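Local atomic coordinates of 3-oxo-glucose-6-phosphate:glutamate aminotransferase (Bacillus subtilis subsp. subtilis, PDB entry 4K2M), a protein that catalyses the reversible, pyridoxal phosphate-dependent transamination of 3-dehydro-glucose 6-phosphate with glutamate to kanosamine 6-phosphate, a step in antibiotic biosynthesis. Residues E15-L20 against P342-D347; L135-L140 against E265-K270; P167-I172 against D395-L400; F321-Y326 against H351-K356. All coordinates share one frame; numbering follows the deposited sequence.

Contact 1. Residues E15-L20 against P342-D347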
loop_
_atom_site.group_PDB
_atom_site.type_symbol
_atom_site.label_atom_id
_atom_site.label_comp_id
_atom_site.label_asym_id
_atom_site.label_seq_id
_atom_site.Cartn_x
_atom_site.Cartn_y
_atom_site.Cartn_z
ATOM N N GLU A 15 7.324 -10.637 -30.066
ATOM C CA GLU A 15 8.633 -11.237 -30.229
ATOM C C GLU A 15 8.675 -12.651 -29.643
ATOM O O GLU A 15 9.376 -13.513 -30.158
ATOM C CB GLU A 15 9.709 -10.341 -29.612
ATOM C CG GLU A 15 9.784 -8.941 -30.248
ATOM C CD GLU A 15 8.863 -7.908 -29.581
ATOM O OE1 GLU A 15 9.387 -6.897 -29.050
ATOM O OE2 GLU A 15 7.621 -8.086 -29.590
ATOM N N ASN A 16 7.918 -12.903 -28.577
ATOM C CA ASN A 16 7.913 -14.237 -27.986
ATOM C C ASN A 16 7.326 -15.277 -28.925
ATOM O O ASN A 16 7.693 -16.449 -28.852
ATOM C CB ASN A 16 7.159 -14.254 -26.647
ATOM C CG ASN A 16 7.989 -13.745 -25.494
ATOM O OD1 ASN A 16 9.216 -13.577 -25.604
ATOM N ND2 ASN A 16 7.336 -13.539 -24.353
ATOM N N MET A 17 6.409 -14.860 -29.792
ATOM C CA MET A 17 5.809 -15.798 -30.749
ATOM C C MET A 17 6.850 -16.289 -31.729
ATOM O O MET A 17 6.844 -17.451 -32.123
ATOM C CB MET A 17 4.701 -15.146 -31.566
ATOM C CG MET A 17 3.324 -15.424 -31.064
ATOM S SD MET A 17 2.897 -17.177 -30.984
ATOM C CE MET A 17 1.329 -16.807 -30.211
ATOM N N SER A 18 7.717 -15.383 -32.160
ATOM C CA SER A 18 8.800 -15.769 -33.052
ATOM C C SER A 18 9.782 -16.672 -32.319
ATOM O O SER A 18 10.232 -17.696 -32.857
ATOM C CB SER A 18 9.511 -14.533 -33.605
ATOM O OG SER A 18 10.505 -14.931 -34.531
ATOM N N LEU A 19 10.103 -16.308 -31.078
ATOM C CA LEU A 19 11.048 -17.081 -30.268
ATOM C C LEU A 19 10.545 -18.507 -30.056
ATOM O O LEU A 19 11.328 -19.465 -30.036
ATOM C CB LEU A 19 11.279 -16.389 -28.913
ATOM C CG LEU A 19 12.347 -16.988 -27.993
ATOM C CD1 LEU A 19 13.720 -17.067 -28.683
ATOM C CD2 LEU A 19 12.447 -16.171 -26.686
ATOM N N LEU A 20 9.228 -18.648 -29.911
ATOM C CA LEU A 20 8.601 -19.956 -29.718
ATOM C C LEU A 20 8.887 -20.868 -30.906
ATOM O O LEU A 20 9.287 -22.027 -30.731
ATOM C CB LEU A 20 7.083 -19.785 -29.541
ATOM C CG LEU A 20 6.290 -21.079 -29.329
ATOM C CD1 LEU A 20 6.729 -21.779 -28.060
ATOM C CD2 LEU A 20 4.781 -20.821 -29.300
ATOM N N PRO A 342 -8.950 -20.264 -26.918
ATOM C CA PRO A 342 -8.486 -18.948 -27.367
ATOM C C PRO A 342 -7.596 -19.068 -28.598
ATOM O O PRO A 342 -7.061 -20.141 -28.882
ATOM C CB PRO A 342 -7.684 -18.422 -26.172
ATOM C CG PRO A 342 -7.192 -19.677 -25.467
ATOM C CD PRO A 342 -8.270 -20.730 -25.693
ATOM N N GLU A 343 -7.480 -17.977 -29.342
ATOM C CA GLU A 343 -6.618 -17.933 -30.515
ATOM C C GLU A 343 -5.163 -17.767 -30.089
ATOM O O GLU A 343 -4.855 -17.009 -29.166
ATOM C CB GLU A 343 -7.048 -16.756 -31.388
ATOM C CG GLU A 343 -6.233 -16.551 -32.647
ATOM C CD GLU A 343 -6.754 -15.379 -33.465
ATOM O OE1 GLU A 343 -7.951 -15.047 -33.322
ATOM O OE2 GLU A 343 -5.970 -14.789 -34.240
ATOM N N LEU A 344 -4.253 -18.466 -30.754
ATOM C CA LEU A 344 -2.844 -18.295 -30.447
ATOM C C LEU A 344 -2.394 -17.006 -31.122
ATOM O O LEU A 344 -1.915 -17.017 -32.261
ATOM C CB LEU A 344 -2.034 -19.489 -30.970
ATOM C CG LEU A 344 -0.553 -19.507 -30.599
ATOM C CD1 LEU A 344 -0.300 -19.802 -29.118
ATOM C CD2 LEU A 344 0.261 -20.461 -31.496
ATOM N N SER A 345 -2.584 -15.881 -30.443
ATOM C CA SER A 345 -2.294 -14.598 -31.066
ATOM C C SER A 345 -1.084 -13.917 -30.431
ATOM O O SER A 345 -0.698 -14.219 -29.295
ATOM C CB SER A 345 -3.501 -13.687 -30.963
ATOM O OG SER A 345 -3.659 -13.265 -29.622
ATOM N N GLU A 346 -0.507 -12.975 -31.171
ATOM C CA GLU A 346 0.692 -12.284 -30.722
ATOM C C GLU A 346 0.386 -11.221 -29.684
ATOM O O GLU A 346 1.302 -10.679 -29.072
ATOM C CB GLU A 346 1.382 -11.628 -31.917
ATOM C CG GLU A 346 1.879 -12.638 -32.930
ATOM C CD GLU A 346 2.412 -11.987 -34.192
ATOM O OE1 GLU A 346 3.398 -12.512 -34.755
ATOM O OE2 GLU A 346 1.839 -10.957 -34.614
ATOM N N ASP A 347 -0.895 -10.918 -29.499
ATOM C CA ASP A 347 -1.294 -9.834 -28.603
ATOM C C ASP A 347 -1.912 -10.376 -27.317
ATOM O O ASP A 347 -2.966 -9.915 -26.883
ATOM C CB ASP A 347 -2.263 -8.863 -29.302
ATOM C CG ASP A 347 -3.549 -9.535 -29.758
ATOM O OD1 ASP A 347 -3.585 -10.786 -29.804
ATOM O OD2 ASP A 347 -4.529 -8.811 -30.074
#

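Contact 2. Residues L135-L140 against E265-K270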
loop_
_atom_site.group_PDB
_atom_site.type_symbol
_atom_site.label_atom_id
_atom_site.label_comp_id
_atom_site.label_asym_id
_atom_site.label_seq_id
_atom_site.Cartn_x
_atom_site.Cartn_y
_atom_site.Cartn_z
ATOM N N LEU A 135 -7.045 8.444 -13.318
ATOM C CA LEU A 135 -8.314 9.119 -13.613
ATOM C C LEU A 135 -8.320 10.546 -13.079
ATOM O O LEU A 135 -8.680 11.497 -13.780
ATOM C CB LEU A 135 -9.493 8.326 -13.036
ATOM C CG LEU A 135 -9.860 7.039 -13.782
ATOM C CD1 LEU A 135 -10.804 6.164 -12.957
ATOM C CD2 LEU A 135 -10.502 7.387 -15.105
ATOM N N LEU A 136 -7.923 10.703 -11.823
ATOM C CA LEU A 136 -7.898 12.031 -11.230
ATOM C C LEU A 136 -6.887 12.949 -11.916
ATOM O O LEU A 136 -7.176 14.128 -12.158
ATOM C CB LEU A 136 -7.616 11.933 -9.723
ATOM C CG LEU A 136 -8.711 11.244 -8.915
ATOM C CD1 LEU A 136 -8.232 10.922 -7.506
ATOM C CD2 LEU A 136 -9.977 12.118 -8.833
ATOM N N ALA A 137 -5.702 12.425 -12.220
ATOM C CA ALA A 137 -4.672 13.208 -12.901
ATOM C C ALA A 137 -5.137 13.667 -14.275
ATOM O O ALA A 137 -4.775 14.750 -14.726
ATOM C CB ALA A 137 -3.342 12.425 -13.004
ATOM N N LEU A 138 -5.937 12.833 -14.933
ATOM C CA LEU A 138 -6.503 13.158 -16.241
ATOM C C LEU A 138 -7.657 14.155 -16.135
ATOM O O LEU A 138 -8.223 14.565 -17.143
ATOM C CB LEU A 138 -6.998 11.887 -16.929
ATOM C CG LEU A 138 -5.957 11.024 -17.641
ATOM C CD1 LEU A 138 -6.549 9.648 -17.977
ATOM C CD2 LEU A 138 -5.496 11.713 -18.921
ATOM N N GLY A 139 -8.009 14.541 -14.916
ATOM C CA GLY A 139 -9.006 15.585 -14.717
ATOM C C GLY A 139 -10.409 15.097 -14.428
ATOM O O GLY A 139 -11.368 15.857 -14.605
ATOM N N LEU A 140 -10.550 13.846 -13.987
ATOM C CA LEU A 140 -11.888 13.332 -13.667
ATOM C C LEU A 140 -12.555 14.156 -12.577
ATOM O O LEU A 140 -11.985 14.355 -11.503
ATOM C CB LEU A 140 -11.866 11.859 -13.225
ATOM C CG LEU A 140 -13.284 11.305 -12.981
ATOM C CD1 LEU A 140 -13.446 9.890 -13.514
ATOM C CD2 LEU A 140 -13.700 11.352 -11.499
ATOM N N GLU A 265 4.278 14.889 -19.863
ATOM C CA GLU A 265 4.945 15.426 -18.674
ATOM C C GLU A 265 3.996 16.083 -17.675
ATOM O O GLU A 265 4.126 15.873 -16.464
ATOM C CB GLU A 265 6.063 16.406 -19.066
ATOM C CG GLU A 265 6.973 16.817 -17.893
ATOM C CD GLU A 265 6.456 18.036 -17.136
ATOM O OE1 GLU A 265 5.621 18.778 -17.696
ATOM O OE2 GLU A 265 6.886 18.251 -15.978
ATOM N N GLU A 266 3.064 16.908 -18.150
ATOM C CA GLU A 266 2.162 17.559 -17.203
ATOM C C GLU A 266 1.285 16.519 -16.520
ATOM O O GLU A 266 0.963 16.636 -15.337
ATOM C CB GLU A 266 1.277 18.607 -17.878
ATOM C CG GLU A 266 2.020 19.853 -18.367
ATOM C CD GLU A 266 2.473 20.779 -17.242
ATOM O OE1 GLU A 266 2.083 20.567 -16.070
ATOM O OE2 GLU A 266 3.221 21.734 -17.546
ATOM N N LEU A 267 0.896 15.500 -17.275
ATOM C CA LEU A 267 0.055 14.444 -16.722
ATOM C C LEU A 267 0.845 13.651 -15.683
ATOM O O LEU A 267 0.335 13.342 -14.609
ATOM C CB LEU A 267 -0.473 13.541 -17.838
ATOM C CG LEU A 267 -1.486 12.464 -17.500
ATOM C CD1 LEU A 267 -2.683 13.062 -16.751
ATOM C CD2 LEU A 267 -1.933 11.785 -18.806
ATOM N N ALA A 268 2.104 13.344 -15.991
ATOM C CA ALA A 268 2.986 12.681 -15.037
ATOM C C ALA A 268 3.122 13.461 -13.734
ATOM O O ALA A 268 3.074 12.886 -12.644
ATOM C CB ALA A 268 4.357 12.444 -15.657
ATOM N N LYS A 269 3.296 14.774 -13.843
ATOM C CA LYS A 269 3.435 15.613 -12.662
ATOM C C LYS A 269 2.183 15.530 -11.793
ATOM O O LYS A 269 2.259 15.417 -10.550
ATOM C CB LYS A 269 3.720 17.063 -13.071
ATOM C CG LYS A 269 3.648 18.035 -11.900
ATOM C CD LYS A 269 4.328 19.357 -12.229
ATOM C CE LYS A 269 3.917 19.864 -13.591
ATOM N NZ LYS A 269 4.021 21.347 -13.732
ATOM N N LYS A 270 1.022 15.566 -12.437
ATOM C CA LYS A 270 -0.224 15.468 -11.696
ATOM C C LYS A 270 -0.353 14.099 -11.031
ATOM O O LYS A 270 -0.861 13.994 -9.915
ATOM C CB LYS A 270 -1.431 15.763 -12.606
ATOM C CG LYS A 270 -1.551 17.231 -13.008
ATOM C CD LYS A 270 -2.719 17.439 -13.985
ATOM C CE LYS A 270 -2.955 18.918 -14.311
ATOM N NZ LYS A 270 -2.004 19.444 -15.331
#

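Contact 3. Residues P167-I172 against D395-L400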
loop_
_atom_site.group_PDB
_atom_site.type_symbol
_atom_site.label_atom_id
_atom_site.label_comp_id
_atom_site.label_asym_id
_atom_site.label_seq_id
_atom_site.Cartn_x
_atom_site.Cartn_y
_atom_site.Cartn_z
ATOM N N PRO A 167 -19.248 4.593 -13.732
ATOM C CA PRO A 167 -19.040 3.545 -14.730
ATOM C C PRO A 167 -20.223 3.430 -15.686
ATOM O O PRO A 167 -21.389 3.416 -15.250
ATOM C CB PRO A 167 -18.940 2.266 -13.882
ATOM C CG PRO A 167 -18.486 2.747 -12.512
ATOM C CD PRO A 167 -19.197 4.082 -12.351
ATOM N N ILE A 168 -19.916 3.363 -16.974
ATOM C CA ILE A 168 -20.911 3.095 -18.000
ATOM C C ILE A 168 -20.487 1.820 -18.712
ATOM O O ILE A 168 -19.499 1.788 -19.460
ATOM C CB ILE A 168 -21.037 4.263 -18.987
ATOM C CG1 ILE A 168 -21.485 5.535 -18.252
ATOM C CG2 ILE A 168 -22.041 3.938 -20.102
ATOM C CD1 ILE A 168 -22.878 5.455 -17.593
ATOM N N TYR A 169 -21.211 0.744 -18.446
ATOM C CA TYR A 169 -20.785 -0.556 -18.939
ATOM C C TYR A 169 -21.224 -0.785 -20.378
ATOM O O TYR A 169 -22.388 -0.524 -20.751
ATOM C CB TYR A 169 -21.327 -1.647 -18.022
ATOM C CG TYR A 169 -20.794 -1.483 -16.615
ATOM C CD1 TYR A 169 -19.451 -1.731 -16.346
ATOM C CD2 TYR A 169 -21.611 -1.064 -15.577
ATOM C CE1 TYR A 169 -18.944 -1.567 -15.072
ATOM C CE2 TYR A 169 -21.111 -0.903 -14.293
ATOM C CZ TYR A 169 -19.776 -1.164 -14.060
ATOM O OH TYR A 169 -19.247 -1.022 -12.796
ATOM N N VAL A 170 -20.285 -1.243 -21.191
ATOM C CA VAL A 170 -20.606 -1.682 -22.543
ATOM C C VAL A 170 -20.141 -3.119 -22.773
ATOM O O VAL A 170 -19.257 -3.636 -22.068
ATOM C CB VAL A 170 -20.067 -0.734 -23.646
ATOM C CG1 VAL A 170 -20.459 0.698 -23.365
ATOM C CG2 VAL A 170 -18.588 -0.834 -23.759
ATOM N N ASP A 171 -20.741 -3.755 -23.774
ATOM C CA ASP A 171 -20.579 -5.181 -24.009
ATOM C C ASP A 171 -19.172 -5.516 -24.486
ATOM O O ASP A 171 -18.481 -4.666 -25.049
ATOM C CB ASP A 171 -21.606 -5.633 -25.058
ATOM C CG ASP A 171 -22.295 -6.947 -24.694
ATOM O OD1 ASP A 171 -21.930 -7.566 -23.670
ATOM O OD2 ASP A 171 -23.213 -7.358 -25.443
ATOM N N ILE A 172 -18.755 -6.756 -24.250
ATOM C CA ILE A 172 -17.446 -7.234 -24.700
ATOM C C ILE A 172 -17.569 -7.978 -26.019
ATOM O O ILE A 172 -18.656 -8.361 -26.430
ATOM C CB ILE A 172 -16.827 -8.219 -23.709
ATOM C CG1 ILE A 172 -17.805 -9.379 -23.464
ATOM C CG2 ILE A 172 -16.446 -7.503 -22.416
ATOM C CD1 ILE A 172 -17.218 -10.602 -22.800
ATOM N N ASP A 395 -30.095 0.508 -7.494
ATOM C CA ASP A 395 -30.725 1.808 -7.725
ATOM C C ASP A 395 -30.504 2.369 -9.125
ATOM O O ASP A 395 -31.358 3.070 -9.650
ATOM C CB ASP A 395 -30.248 2.846 -6.692
ATOM C CG ASP A 395 -30.623 2.479 -5.258
ATOM O OD1 ASP A 395 -31.555 1.672 -5.065
ATOM O OD2 ASP A 395 -29.979 3.009 -4.320
ATOM N N LYS A 396 -29.361 2.073 -9.733
ATOM C CA LYS A 396 -28.966 2.791 -10.941
ATOM C C LYS A 396 -28.690 1.926 -12.166
ATOM O O LYS A 396 -28.722 2.416 -13.294
ATOM C CB LYS A 396 -27.735 3.651 -10.655
ATOM C CG LYS A 396 -27.942 4.665 -9.548
ATOM C CD LYS A 396 -26.974 5.821 -9.712
ATOM C CE LYS A 396 -27.268 6.943 -8.734
ATOM N NZ LYS A 396 -26.548 8.187 -9.126
ATOM N N TYR A 397 -28.396 0.649 -11.952
ATOM C CA TYR A 397 -27.972 -0.203 -13.061
ATOM C C TYR A 397 -29.040 -1.249 -13.408
ATOM O O TYR A 397 -28.784 -2.220 -14.114
ATOM C CB TYR A 397 -26.559 -0.793 -12.809
ATOM C CG TYR A 397 -25.465 0.286 -12.837
ATOM C CD1 TYR A 397 -24.753 0.575 -14.012
ATOM C CD2 TYR A 397 -25.163 1.022 -11.703
ATOM C CE1 TYR A 397 -23.763 1.575 -14.035
ATOM C CE2 TYR A 397 -24.184 2.012 -11.713
ATOM C CZ TYR A 397 -23.485 2.289 -12.875
ATOM O OH TYR A 397 -22.518 3.294 -12.855
ATOM N N ALA A 398 -30.262 -1.003 -12.936
ATOM C CA ALA A 398 -31.414 -1.841 -13.278
ATOM C C ALA A 398 -31.883 -1.627 -14.716
ATOM O O ALA A 398 -31.982 -0.493 -15.192
ATOM C CB ALA A 398 -32.553 -1.598 -12.314
ATOM N N GLY A 399 -32.174 -2.719 -15.413
ATOM C CA GLY A 399 -32.553 -2.630 -16.812
ATOM C C GLY A 399 -31.381 -2.755 -17.771
ATOM O O GLY A 399 -31.567 -2.820 -18.983
ATOM N N LEU A 400 -30.164 -2.797 -17.236
ATOM C CA LEU A 400 -28.973 -2.932 -18.071
ATOM C C LEU A 400 -28.839 -4.380 -18.513
ATOM O O LEU A 400 -28.853 -5.286 -17.678
ATOM C CB LEU A 400 -27.746 -2.498 -17.254
ATOM C CG LEU A 400 -26.313 -2.536 -17.776
ATOM C CD1 LEU A 400 -26.219 -1.925 -19.123
ATOM C CD2 LEU A 400 -25.418 -1.765 -16.822
#

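Contact 4. Residues F321-Y326 against H351-K356. With EDO (1,2-ethanediol), chain D.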
loop_
_atom_site.group_PDB
_atom_site.type_symbol
_atom_site.label_atom_id
_atom_site.label_comp_id
_atom_site.label_asym_id
_atom_site.label_seq_id
_atom_site.Cartn_x
_atom_site.Cartn_y
_atom_site.Cartn_z
ATOM N N PHE A 321 4.274 -20.894 -23.966
ATOM C CA PHE A 321 4.470 -22.298 -24.320
ATOM C C PHE A 321 3.309 -23.119 -23.793
ATOM O O PHE A 321 2.758 -23.969 -24.502
ATOM C CB PHE A 321 5.786 -22.854 -23.766
ATOM C CG PHE A 321 6.053 -24.277 -24.183
ATOM C CD1 PHE A 321 6.603 -24.550 -25.432
ATOM C CD2 PHE A 321 5.735 -25.337 -23.344
ATOM C CE1 PHE A 321 6.850 -25.858 -25.838
ATOM C CE2 PHE A 321 5.978 -26.651 -23.740
ATOM C CZ PHE A 321 6.531 -26.907 -24.997
ATOM N N LEU A 322 2.931 -22.863 -22.546
ATOM C CA LEU A 322 1.790 -23.548 -21.951
ATOM C C LEU A 322 0.501 -23.291 -22.727
ATOM O O LEU A 322 -0.271 -24.220 -22.966
ATOM C CB LEU A 322 1.603 -23.118 -20.494
ATOM C CG LEU A 322 2.670 -23.688 -19.560
ATOM C CD1 LEU A 322 2.571 -22.986 -18.205
ATOM C CD2 LEU A 322 2.539 -25.220 -19.384
ATOM N N ALA A 323 0.263 -22.043 -23.116
ATOM C CA ALA A 323 -0.960 -21.701 -23.832
ATOM C C ALA A 323 -0.979 -22.403 -25.184
ATOM O O ALA A 323 -1.995 -22.967 -25.591
ATOM C CB ALA A 323 -1.093 -20.183 -24.007
ATOM N N ASP A 324 0.159 -22.375 -25.866
ATOM C CA ASP A 324 0.290 -23.034 -27.169
ATOM C C ASP A 324 0.004 -24.526 -27.035
ATOM O O ASP A 324 -0.638 -25.124 -27.905
ATOM C CB ASP A 324 1.705 -22.802 -27.713
ATOM C CG ASP A 324 1.945 -23.477 -29.060
ATOM O OD1 ASP A 324 1.189 -23.220 -30.021
ATOM O OD2 ASP A 324 2.911 -24.245 -29.151
ATOM N N ARG A 325 0.461 -25.120 -25.942
ATOM C CA ARG A 325 0.316 -26.567 -25.731
ATOM C C ARG A 325 -1.151 -26.926 -25.473
ATOM O O ARG A 325 -1.649 -27.915 -26.013
ATOM C CB ARG A 325 1.215 -27.018 -24.581
ATOM C CG ARG A 325 1.431 -28.538 -24.487
ATOM C CD ARG A 325 2.657 -28.831 -23.623
ATOM N NE ARG A 325 3.007 -30.259 -23.567
ATOM C CZ ARG A 325 2.568 -31.117 -22.646
ATOM N NH1 ARG A 325 1.734 -30.717 -21.706
ATOM N NH2 ARG A 325 2.967 -32.390 -22.664
ATOM N N TYR A 326 -1.845 -26.118 -24.669
ATOM C CA TYR A 326 -3.290 -26.291 -24.496
ATOM C C TYR A 326 -4.013 -26.172 -25.821
ATOM O O TYR A 326 -4.903 -26.969 -26.132
ATOM C CB TYR A 326 -3.865 -25.209 -23.575
ATOM C CG TYR A 326 -3.847 -25.492 -22.091
ATOM C CD1 TYR A 326 -4.173 -26.750 -21.582
ATOM C CD2 TYR A 326 -3.546 -24.477 -21.192
ATOM C CE1 TYR A 326 -4.185 -26.985 -20.214
ATOM C CE2 TYR A 326 -3.555 -24.698 -19.830
ATOM C CZ TYR A 326 -3.874 -25.956 -19.348
ATOM O OH TYR A 326 -3.874 -26.163 -17.992
ATOM N N HIS A 351 -1.997 -14.323 -18.944
ATOM C CA HIS A 351 -2.098 -14.261 -17.495
ATOM C C HIS A 351 -3.078 -15.326 -16.982
ATOM O O HIS A 351 -2.830 -15.989 -15.971
ATOM C CB HIS A 351 -2.572 -12.879 -17.048
ATOM C CG HIS A 351 -2.788 -12.792 -15.572
ATOM N ND1 HIS A 351 -1.763 -12.939 -14.664
ATOM C CD2 HIS A 351 -3.915 -12.607 -14.845
ATOM C CE1 HIS A 351 -2.246 -12.834 -13.437
ATOM N NE2 HIS A 351 -3.548 -12.635 -13.519
ATOM N N LEU A 352 -4.208 -15.457 -17.679
ATOM C CA LEU A 352 -5.192 -16.503 -17.424
ATOM C C LEU A 352 -5.497 -17.167 -18.754
ATOM O O LEU A 352 -5.317 -16.548 -19.803
ATOM C CB LEU A 352 -6.462 -15.913 -16.783
ATOM C CG LEU A 352 -6.255 -15.477 -15.318
ATOM C CD1 LEU A 352 -7.155 -14.285 -14.905
ATOM C CD2 LEU A 352 -6.455 -16.652 -14.356
ATOM N N PHE A 353 -5.952 -18.421 -18.716
ATOM C CA PHE A 353 -6.194 -19.186 -19.942
ATOM C C PHE A 353 -7.657 -19.594 -19.995
ATOM O O PHE A 353 -8.062 -20.560 -19.332
ATOM C CB PHE A 353 -5.322 -20.452 -20.007
ATOM C CG PHE A 353 -5.457 -21.181 -21.313
ATOM C CD1 PHE A 353 -4.660 -20.823 -22.396
ATOM C CD2 PHE A 353 -6.425 -22.181 -21.482
ATOM C CE1 PHE A 353 -4.805 -21.452 -23.634
ATOM C CE2 PHE A 353 -6.568 -22.829 -22.717
ATOM C CZ PHE A 353 -5.758 -22.449 -23.796
ATOM N N PRO A 354 -8.459 -18.855 -20.766
ATOM C CA PRO A 354 -9.900 -19.136 -20.798
ATOM C C PRO A 354 -10.313 -20.006 -21.966
ATOM O O PRO A 354 -9.929 -19.751 -23.122
ATOM C CB PRO A 354 -10.519 -17.745 -20.963
ATOM C CG PRO A 354 -9.491 -16.977 -21.753
ATOM C CD PRO A 354 -8.122 -17.556 -21.380
ATOM N N ILE A 355 -11.089 -21.044 -21.666
ATOM C CA ILE A 355 -11.804 -21.755 -22.719
ATOM C C ILE A 355 -13.278 -21.460 -22.508
ATOM O O ILE A 355 -13.659 -20.889 -21.487
ATOM C CB ILE A 355 -11.553 -23.270 -22.690
ATOM C CG1 ILE A 355 -12.159 -23.900 -21.439
ATOM C CG2 ILE A 355 -10.044 -23.587 -22.763
ATOM C CD1 ILE A 355 -12.028 -25.427 -21.408
ATOM N N LYS A 356 -14.122 -21.803 -23.471
ATOM C CA LYS A 356 -15.563 -21.695 -23.222
ATOM C C LYS A 356 -16.193 -23.069 -23.373
ATOM O O LYS A 356 -15.838 -23.816 -24.289
ATOM C CB LYS A 356 -16.214 -20.668 -24.162
ATOM C CG LYS A 356 -15.777 -19.219 -23.907
ATOM C CD LYS A 356 -16.098 -18.290 -25.101
ATOM C CE LYS A 356 -17.566 -17.991 -25.245
ATOM N NZ LYS A 356 -17.832 -17.126 -26.463
HETATM C C1 EDO D . -12.090 -18.927 -25.735
HETATM O O1 EDO D . -11.123 -18.142 -25.037
HETATM C C2 EDO D . -12.922 -17.989 -26.614
HETATM O O2 EDO D . -12.055 -17.352 -27.554
#

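Contact 1. Residues E15-L20 against P342-D347
Met-17 reaches from its helix to Leu-344 and Glu-346, and nearly all of the apolar contact runs through this one side chain. Its terminal methyl CE sits 3.3 Å from Leu-344 CG, closer than carbons usually pack, and also lies near Leu-344 CD1 (3.6 Å). The chain bends at chi2 (-58°), which carries SD and CE along the loop toward Leu-344 while CG stays behind beside Glu-346. There the aliphatic part of the glutamate does the touching: Glu-346 CG is 3.7 Å from Met-17 CG.

One polar atom meets the methionine, without a hydrogen bond: Ser-345 O lies 3.4 Å from Met-17 CE. Within the loop, Leu-344 centres an inverse gamma turn. Ser-345 OG lies unusually close to Asp-347 OD1, and Lys-203 NZ makes a salt bridge to Asp-347 OD1 and a hydrogen bond to Ser-345 OG. A further tie to the helical side comes from Ser-13, whose OG bonds to Glu-346 O.

Helix 13-24 belongs to the additional N-terminal domain, whereas the loop leads into strand 353-356 of the aminotransferase part. The contact is therefore an interdomain seam within one chain, a methionine from the added domain packing on a loop of the aspartate aminotransferase fold.

Contact 2. Residues L135-L140 against E265-K270
Ala-137 and Leu-138, at the C-terminal end of helix 127-137, pack against Leu-267 and Lys-270 in the first turns of helix 265-275. The first helix closes in a Schellman motif: Gly-139 takes a positive phi (98°), and two backbone bonds run back into the last turn, Gly-139 N to Leu-136 O and Leu-140 N to Leu-135 O. This is helix-to-helix packing on the large domain of the aspartate aminotransferase fold.

Ala-137 directs its CB toward the other helix, into the angle between two side chains, with Leu-267 CD1 and Lys-270 CB each 3.9 Å away. Leu-267 has CG anti to its backbone N (chi1 -174°), which brings both methyls forward from a CB directed to the flank. CD1 lies against the end of the alanine backbone, while Leu-267 CD2 meets Leu-138 CD2 at 3.6 Å. The two leucines pass each other at a slant. Leu-138 starts out facing the other way, and its branch returns to the contact; farther in, it rests on Phe-194 and Ile-222 of the central sheet.

Lys-270 contributes its aliphatic length, with its ammonium end leading away from the contact. Two carbons close on one carbonyl oxygen here: Ala-137 O is 3.4 Å from Leu-267 CD1 and 3.5 Å from Lys-270 CD.

Contact 3. Residues P167-I172 against D395-L400
Tyr-397 hands its phenol hydrogen to the backbone of Pro-167, with Tyr-397 OH 2.7 Å from Pro-167 O. The hydroxyl arrives in the carbonyl plane on a lone pair, at a C=O...O angle of 136°, and the carbonyl oxygen in turn lies at the edge of the tyrosine ring. The same hydroxyl touches the proline ring, 3.5 Å from Pro-167 CD.

Beside this bond the two tyrosines meet through ring carbons, Tyr-169 CE2 lying 3.6 Å from Tyr-397 CE1. Their planes are inclined at 57° and the centroids are 5.5 Å apart, an oblique pairing in which the side chains cross at roughly a right angle. In a looser apolar contact, Leu-400 CD2 comes up to the edge of the Tyr-169 ring, 4.1 Å from Tyr-169 CD2.

What brings Tyr-397 and Leu-400 to the same side is a type II beta turn from one to the other, begun where helix 391-396 ends. Gly-399 holds the positive-phi position of that turn. On the other segment, Asp-171 fastens the chain two residues after Tyr-169 through its carboxylate, which binds His-404 N and Thr-405 OG1.

Within this chain, strand 166-169 is the outermost on its side of the seven-stranded mixed sheet of the aminotransferase fold. It pairs with parallel strand 145-148, and helix 154-163 packs on Pro-167 and Tyr-169, while the turn after helix 391-396 meets the strand's residues from the C-terminal part of the chain.

Contact 4. Residues F321-Y326 against H351-K356
Phe-353 turns one ring face to Tyr-326, whose CD2 stands 3.6 Å above the plane and over the ring centre. The aromatic planes are inclined at 35° with centroids 4.7 Å apart, an oblique arrangement. With chi1 at -174°, placing CG opposite the backbone N, the Phe-353 ring extends toward the helix.

Aliphatic contacts fill in around this pair. Tyr-326 CB lies 3.4 Å from Phe-353 CZ, and one turn earlier Ala-323 CB approaches Phe-353 CE1 at 3.9 Å. All three residues are buried. Helix 312-329 here lies against strand 353-356, which forms a two-stranded antiparallel sheet with strand 412-415, an element of the C-terminal part of this aspartate aminotransferase fold. Helix 423-441 also packs on Tyr-326, through Gln-426, Val-429 and Met-430.

The polar ends find partners elsewhere: Tyr-326 OH bonds to Pro-416 O, and Arg-325 forms a salt bridge to Asp-427. On the strand, a 1,2-ethanediol, probably from the crystallisation liquor, donates from O1 to Pro-354 O at 2.8 Å; it also bonds to Gln-175 O, while its C2 rests 3.5 Å from Lys-356 CD.

Contacts 1 and 4 are neighbours, with centres 12 Å apart. Pro-342 CG packs on Phe-353 CE1 at 3.5 Å, and the N-terminal domain joins in through Leu-20 CD1, 3.8 Å from Phe-321 CD1. Contacts 2 and 4 lie on opposite sides of the chain's centre, 36 Å apart between centres. Contact 3 touches neither, its nearest atoms being about 8 Å from each. None of the four forms the active site. A bound external aldimine lies about 12 Å from the side chain of Tyr-169 in contact 3 and about 13 Å from that of Phe-353 in contact 4; in contact 2 the Lys-270 side chain is about 12 Å from that of substrate-binding Tyr-276.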